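Local coordinates for cobalamin biosynthesis protein CobN (Mycobacterium tuberculosis, PDB 7C6O) that probably inserts cobalt into the corrin ring during cobalamin biosynthesis, as the large catalytic subunit of an ATP-dependent cobaltochelatase, at residues 878-892 against 1052-1066. Residues are numbered along the deposited sequence; the frame is centred on the assembly and turned at random. Where two conformers were deposited one is given.
Sequences PRSVGLSVWGTSAMR and RRIAVAAKNTDTREH
K1059 lays its CE over the six-membered ring of W886, 3.3 Å from the ring centroid and 5° off the normal, while NZ stands 3.9 Å from the same centroid: a CH-pi and a cation-pi contact on one face. Bends at chi2 and chi4 bring the lysine chain across the indole at about a right angle. NZ also donates to N1060 O at 2.8 Å, in the carbonyl plane, and to waters that link it to W886 N, S889 OG and, in the conformer given, D1062 OD1. In that conformer R892 NH1 makes a salt bridge with D1062 OD1 (3.2 Å), its hydrogen bond weak, the guanidinium and carboxylate planes 72° apart; T1063 CG2 covers one guanidinium face and T888 OG1 the other. NE donates to N593 O and NH2 makes a salt bridge with D594, anchoring the guanidinium from outside the pair.

W886 follows the end of strand 880-885, as N-cap residue of helix 887-892. Upstream, G882 N to V1056 O (2.8 Å) and A1058 N to G882 O (2.7 Å) are nearly straight, whereas S884 N to A1058 O is weak at 3.4 Å, and water 2 joins S884 OG to A1058 O. This parallel pair is interior to a mixed sheet, 880-885 also pairing with 935-940; its side chains tie the helix start to the loop after 1056-1061. The lysine ammonium is thus gripped by carbonyl, waters and indole face.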
loop_
_atom_site.group_PDB
_atom_site.type_symbol
_atom_site.label_atom_id
_atom_site.label_comp_id
_atom_site.label_asym_id
_atom_site.label_seq_id
_atom_site.Cartn_x
_atom_site.Cartn_y
_atom_site.Cartn_z
ATOM N N PRO A 878 27.892 15.352 4.997
ATOM C CA PRO A 878 27.726 14.734 3.679
ATOM C C PRO A 878 27.122 15.734 2.705
ATOM O O PRO A 878 26.197 16.475 3.043
ATOM C CB PRO A 878 26.773 13.564 3.952
ATOM C CG PRO A 878 25.957 14.032 5.112
ATOM C CD PRO A 878 26.884 14.875 5.963
ATOM N N ARG A 879 27.671 15.763 1.489
ATOM C CA ARG A 879 27.171 16.700 0.486
ATOM C C ARG A 879 25.768 16.327 0.025
ATOM O O ARG A 879 24.962 17.214 -0.284
ATOM C CB ARG A 879 28.125 16.751 -0.708
ATOM C CG ARG A 879 28.286 15.419 -1.422
ATOM C CD ARG A 879 29.392 15.445 -2.464
ATOM N NE ARG A 879 29.684 14.102 -2.957
ATOM C CZ ARG A 879 30.474 13.235 -2.330
ATOM N NH1 ARG A 879 31.051 13.570 -1.185
ATOM N NH2 ARG A 879 30.687 12.030 -2.845
ATOM N N SER A 880 25.459 15.034 -0.015
ATOM C CA SER A 880 24.172 14.563 -0.497
ATOM C C SER A 880 23.849 13.221 0.140
ATOM O O SER A 880 24.735 12.382 0.330
ATOM C CB SER A 880 24.158 14.435 -2.026
ATOM O OG SER A 880 22.915 13.929 -2.476
ATOM N N VAL A 881 22.575 13.030 0.466
ATOM C CA VAL A 881 22.058 11.770 0.984
ATOM C C VAL A 881 21.133 11.175 -0.065
ATOM O O VAL A 881 20.257 11.870 -0.592
ATOM C CB VAL A 881 21.313 11.971 2.316
ATOM C CG1 VAL A 881 20.637 10.678 2.750
ATOM C CG2 VAL A 881 22.267 12.479 3.393
ATOM N N GLY A 882 21.336 9.899 -0.380
ATOM C CA GLY A 882 20.404 9.151 -1.205
ATOM C C GLY A 882 19.523 8.299 -0.313
ATOM O O GLY A 882 20.018 7.566 0.546
ATOM N N LEU A 883 18.211 8.415 -0.511
ATOM C CA LEU A 883 17.245 7.729 0.338
ATOM C C LEU A 883 16.220 7.003 -0.518
ATOM O O LEU A 883 15.651 7.588 -1.445
ATOM C CB LEU A 883 16.538 8.713 1.276
ATOM C CG LEU A 883 15.534 8.107 2.262
ATOM C CD1 LEU A 883 16.257 7.276 3.320
ATOM C CD2 LEU A 883 14.680 9.193 2.912
ATOM N N SER A 884 15.984 5.731 -0.202
ATOM C CA SER A 884 14.931 4.957 -0.844
ATOM C C SER A 884 13.670 5.028 0.006
ATOM O O SER A 884 13.720 4.818 1.222
ATOM C CB SER A 884 15.369 3.505 -1.040
ATOM O OG SER A 884 16.449 3.421 -1.952
ATOM N N VAL A 885 12.540 5.328 -0.634
ATOM C CA VAL A 885 11.298 5.648 0.063
ATOM C C VAL A 885 10.182 4.785 -0.508
ATOM O O VAL A 885 9.926 4.822 -1.718
ATOM C CB VAL A 885 10.947 7.140 -0.061
ATOM C CG1 VAL A 885 9.585 7.418 0.539
ATOM C CG2 VAL A 885 12.017 7.995 0.611
ATOM N N TRP A 886 9.503 4.036 0.360
ATOM C CA TRP A 886 8.454 3.110 -0.041
ATOM C C TRP A 886 7.095 3.565 0.475
ATOM O O TRP A 886 6.987 4.183 1.539
ATOM C CB TRP A 886 8.731 1.699 0.483
ATOM C CG TRP A 886 9.958 1.055 -0.074
ATOM C CD1 TRP A 886 10.591 1.363 -1.243
ATOM C CD2 TRP A 886 10.707 -0.010 0.522
ATOM N NE1 TRP A 886 11.688 0.551 -1.413
ATOM C CE2 TRP A 886 11.780 -0.301 -0.343
ATOM C CE3 TRP A 886 10.575 -0.744 1.704
ATOM C CZ2 TRP A 886 12.716 -1.297 -0.063
ATOM C CZ3 TRP A 886 11.504 -1.733 1.980
ATOM C CH2 TRP A 886 12.559 -2.001 1.099
ATOM N N GLY A 887 6.049 3.219 -0.277
ATOM C CA GLY A 887 4.703 3.562 0.149
ATOM C C GLY A 887 4.277 2.817 1.399
ATOM O O GLY A 887 3.620 3.385 2.278
ATOM N N THR A 888 4.646 1.536 1.501
ATOM C CA THR A 888 4.278 0.764 2.681
ATOM C C THR A 888 4.904 1.351 3.940
ATOM O O THR A 888 4.292 1.312 5.013
ATOM C CB THR A 888 4.667 -0.710 2.491
ATOM O OG1 THR A 888 4.014 -1.513 3.481
ATOM C CG2 THR A 888 6.177 -0.913 2.594
ATOM N N SER A 889 6.098 1.943 3.820
ATOM C CA SER A 889 6.732 2.588 4.965
ATOM C C SER A 889 5.975 3.842 5.380
ATOM O O SER A 889 5.784 4.090 6.576
ATOM C CB SER A 889 8.183 2.935 4.632
ATOM O OG SER A 889 8.915 1.776 4.270
ATOM N N ALA A 890 5.550 4.654 4.410
ATOM C CA ALA A 890 4.761 5.833 4.741
ATOM C C ALA A 890 3.455 5.449 5.421
ATOM O O ALA A 890 2.966 6.183 6.286
ATOM C CB ALA A 890 4.485 6.657 3.483
ATOM N N MET A 891 2.887 4.299 5.063
ATOM C CA MET A 891 1.646 3.863 5.691
ATOM C C MET A 891 1.877 3.273 7.078
ATOM O O MET A 891 0.992 3.361 7.935
ATOM C CB MET A 891 0.941 2.848 4.794
ATOM C CG MET A 891 0.480 3.422 3.466
ATOM S SD MET A 891 -0.202 2.153 2.390
ATOM C CE MET A 891 -0.955 3.168 1.117
ATOM N N ARG A 892 3.047 2.668 7.314
ATOM C CA ARG A 892 3.352 2.126 8.636
ATOM C C ARG A 892 3.650 3.227 9.647
ATOM O O ARG A 892 3.359 3.070 10.840
ATOM C CB ARG A 892 4.556 1.184 8.570
ATOM C CG ARG A 892 4.368 -0.129 7.822
ATOM C CD ARG A 892 5.653 -0.965 7.943
ATOM N NE ARG A 892 5.603 -2.211 7.189
ATOM C CZ ARG A 892 6.519 -2.593 6.305
ATOM N NH1 ARG A 892 7.580 -1.832 6.065
ATOM N NH2 ARG A 892 6.381 -3.749 5.674
ATOM N N ARG A 1052 26.179 10.442 -8.654
ATOM C CA ARG A 1052 27.611 10.635 -8.460
ATOM C C ARG A 1052 27.915 11.464 -7.220
ATOM O O ARG A 1052 29.015 11.351 -6.668
ATOM C CB ARG A 1052 28.241 11.293 -9.694
ATOM C CG ARG A 1052 28.495 10.331 -10.847
ATOM C CD ARG A 1052 29.297 10.989 -11.966
ATOM N NE ARG A 1052 28.635 10.855 -13.260
ATOM C CZ ARG A 1052 28.910 9.911 -14.155
ATOM N NH1 ARG A 1052 29.847 9.004 -13.908
ATOM N NH2 ARG A 1052 28.246 9.878 -15.303
ATOM N N ARG A 1053 26.964 12.278 -6.761
ATOM C CA ARG A 1053 27.160 13.118 -5.588
ATOM C C ARG A 1053 26.746 12.450 -4.285
ATOM O O ARG A 1053 27.027 13.000 -3.215
ATOM C CB ARG A 1053 26.381 14.429 -5.738
ATOM C CG ARG A 1053 26.850 15.309 -6.880
ATOM C CD ARG A 1053 26.228 16.690 -6.781
ATOM N NE ARG A 1053 26.704 17.588 -7.829
ATOM C CZ ARG A 1053 25.993 17.926 -8.900
ATOM N NH1 ARG A 1053 24.768 17.444 -9.066
ATOM N NH2 ARG A 1053 26.506 18.751 -9.802
ATOM N N ILE A 1054 26.083 11.293 -4.345
ATOM C CA ILE A 1054 25.572 10.664 -3.131
ATOM C C ILE A 1054 26.733 10.266 -2.234
ATOM O O ILE A 1054 27.593 9.463 -2.619
ATOM C CB ILE A 1054 24.695 9.456 -3.475
ATOM C CG1 ILE A 1054 23.428 9.913 -4.201
ATOM C CG2 ILE A 1054 24.351 8.678 -2.205
ATOM C CD1 ILE A 1054 22.553 8.765 -4.679
ATOM N N ALA A 1055 26.763 10.831 -1.027
ATOM C CA ALA A 1055 27.782 10.492 -0.043
ATOM C C ALA A 1055 27.330 9.390 0.905
ATOM O O ALA A 1055 28.164 8.604 1.374
ATOM C CB ALA A 1055 28.170 11.736 0.763
ATOM N N VAL A 1056 26.032 9.322 1.202
ATOM C CA VAL A 1056 25.457 8.290 2.059
ATOM C C VAL A 1056 24.232 7.724 1.360
ATOM O O VAL A 1056 23.301 8.472 1.039
ATOM C CB VAL A 1056 25.046 8.827 3.440
ATOM C CG1 VAL A 1056 24.952 7.686 4.437
ATOM C CG2 VAL A 1056 25.983 9.907 3.916
ATOM N N ALA A 1057 24.214 6.410 1.152
ATOM C CA ALA A 1057 23.017 5.721 0.684
ATOM C C ALA A 1057 22.279 5.169 1.898
ATOM O O ALA A 1057 22.820 4.332 2.628
ATOM C CB ALA A 1057 23.375 4.606 -0.298
ATOM N N ALA A 1058 21.055 5.638 2.120
ATOM C CA ALA A 1058 20.328 5.327 3.340
ATOM C C ALA A 1058 19.037 4.580 3.036
ATOM O O ALA A 1058 18.386 4.810 2.014
ATOM C CB ALA A 1058 20.010 6.603 4.133
ATOM N N LYS A 1059 18.683 3.673 3.943
ATOM C CA LYS A 1059 17.395 2.997 3.943
ATOM C C LYS A 1059 16.959 2.842 5.389
ATOM O O LYS A 1059 17.783 2.553 6.259
ATOM C CB LYS A 1059 17.461 1.621 3.264
ATOM C CG LYS A 1059 16.123 0.885 3.235
ATOM C CD LYS A 1059 15.115 1.633 2.378
ATOM C CE LYS A 1059 13.737 0.981 2.411
ATOM N NZ LYS A 1059 12.961 1.281 3.653
ATOM N N ASN A 1060 15.676 3.042 5.650
ATOM C CA ASN A 1060 15.167 2.964 7.010
ATOM C C ASN A 1060 14.438 1.646 7.233
ATOM O O ASN A 1060 13.725 1.160 6.351
ATOM C CB ASN A 1060 14.249 4.148 7.308
ATOM C CG ASN A 1060 14.993 5.473 7.282
ATOM O OD1 ASN A 1060 16.165 5.542 7.657
ATOM N ND2 ASN A 1060 14.321 6.523 6.832
ATOM N N THR A 1061 14.655 1.056 8.409
ATOM C CA THR A 1061 13.976 -0.161 8.841
ATOM C C THR A 1061 12.968 0.251 9.903
ATOM O O THR A 1061 13.350 0.617 11.019
ATOM C CB THR A 1061 14.965 -1.188 9.387
ATOM O OG1 THR A 1061 15.679 -0.623 10.495
ATOM C CG2 THR A 1061 15.956 -1.591 8.314
ATOM N N ASP A 1062 11.684 0.186 9.562
ATOM C CA ASP A 1062 10.624 0.716 10.403
ATOM C C ASP A 1062 9.746 -0.351 11.037
ATOM O O ASP A 1062 8.869 -0.011 11.840
ATOM C CB ASP A 1062 9.746 1.672 9.583
ATOM C CG ASP A 1062 9.479 1.154 8.179
ATOM O OD1 ASP A 1062 9.525 -0.076 7.965
ATOM O OD2 ASP A 1062 9.237 1.984 7.281
ATOM N N THR A 1063 9.933 -1.622 10.691
ATOM C CA THR A 1063 9.106 -2.684 11.246
ATOM C C THR A 1063 10.001 -3.833 11.694
ATOM O O THR A 1063 11.038 -4.104 11.083
ATOM C CB THR A 1063 8.038 -3.151 10.226
ATOM O OG1 THR A 1063 6.788 -3.367 10.898
ATOM C CG2 THR A 1063 8.454 -4.430 9.516
ATOM N N ARG A 1064 9.613 -4.480 12.794
ATOM C CA ARG A 1064 10.422 -5.527 13.404
ATOM C C ARG A 1064 10.032 -6.928 12.958
ATOM O O ARG A 1064 10.791 -7.870 13.208
ATOM C CB ARG A 1064 10.332 -5.442 14.934
ATOM C CG ARG A 1064 11.375 -4.543 15.563
ATOM C CD ARG A 1064 12.745 -5.206 15.571
ATOM N NE ARG A 1064 13.810 -4.240 15.831
ATOM C CZ ARG A 1064 14.738 -3.893 14.944
ATOM N NH1 ARG A 1064 14.747 -4.447 13.739
ATOM N NH2 ARG A 1064 15.665 -3.001 15.268
ATOM N N GLU A 1065 8.879 -7.086 12.305
ATOM C CA GLU A 1065 8.414 -8.407 11.897
ATOM C C GLU A 1065 9.338 -9.067 10.881
ATOM O O GLU A 1065 9.354 -10.300 10.785
ATOM C CB GLU A 1065 6.999 -8.304 11.325
ATOM C CG GLU A 1065 5.926 -7.955 12.356
ATOM C CD GLU A 1065 5.801 -6.459 12.628
ATOM O OE1 GLU A 1065 6.686 -5.680 12.210
ATOM O OE2 GLU A 1065 4.806 -6.064 13.268
ATOM N N HIS A 1066 10.098 -8.286 10.118
ATOM C CA HIS A 1066 11.078 -8.822 9.184
ATOM C C HIS A 1066 12.315 -7.937 9.230
ATOM O O HIS A 1066 12.295 -6.842 9.798
ATOM C CB HIS A 1066 10.518 -8.899 7.758
ATOM C CG HIS A 1066 10.271 -7.561 7.134
ATOM N ND1 HIS A 1066 9.023 -6.980 7.083
ATOM C CD2 HIS A 1066 11.118 -6.686 6.539
ATOM C CE1 HIS A 1066 9.110 -5.808 6.480
ATOM N NE2 HIS A 1066 10.371 -5.603 6.144
HETATM O O HOH W 1 29.476 9.576 -4.487
HETATM O O HOH W 2 18.795 3.745 -0.549
HETATM O O HOH W 3 13.717 4.501 3.925
HETATM O O HOH W 4 10.825 3.215 2.885
HETATM O O HOH W 5 10.923 -0.420 5.242
HETATM O O HOH W 6 9.382 -3.023 4.219
#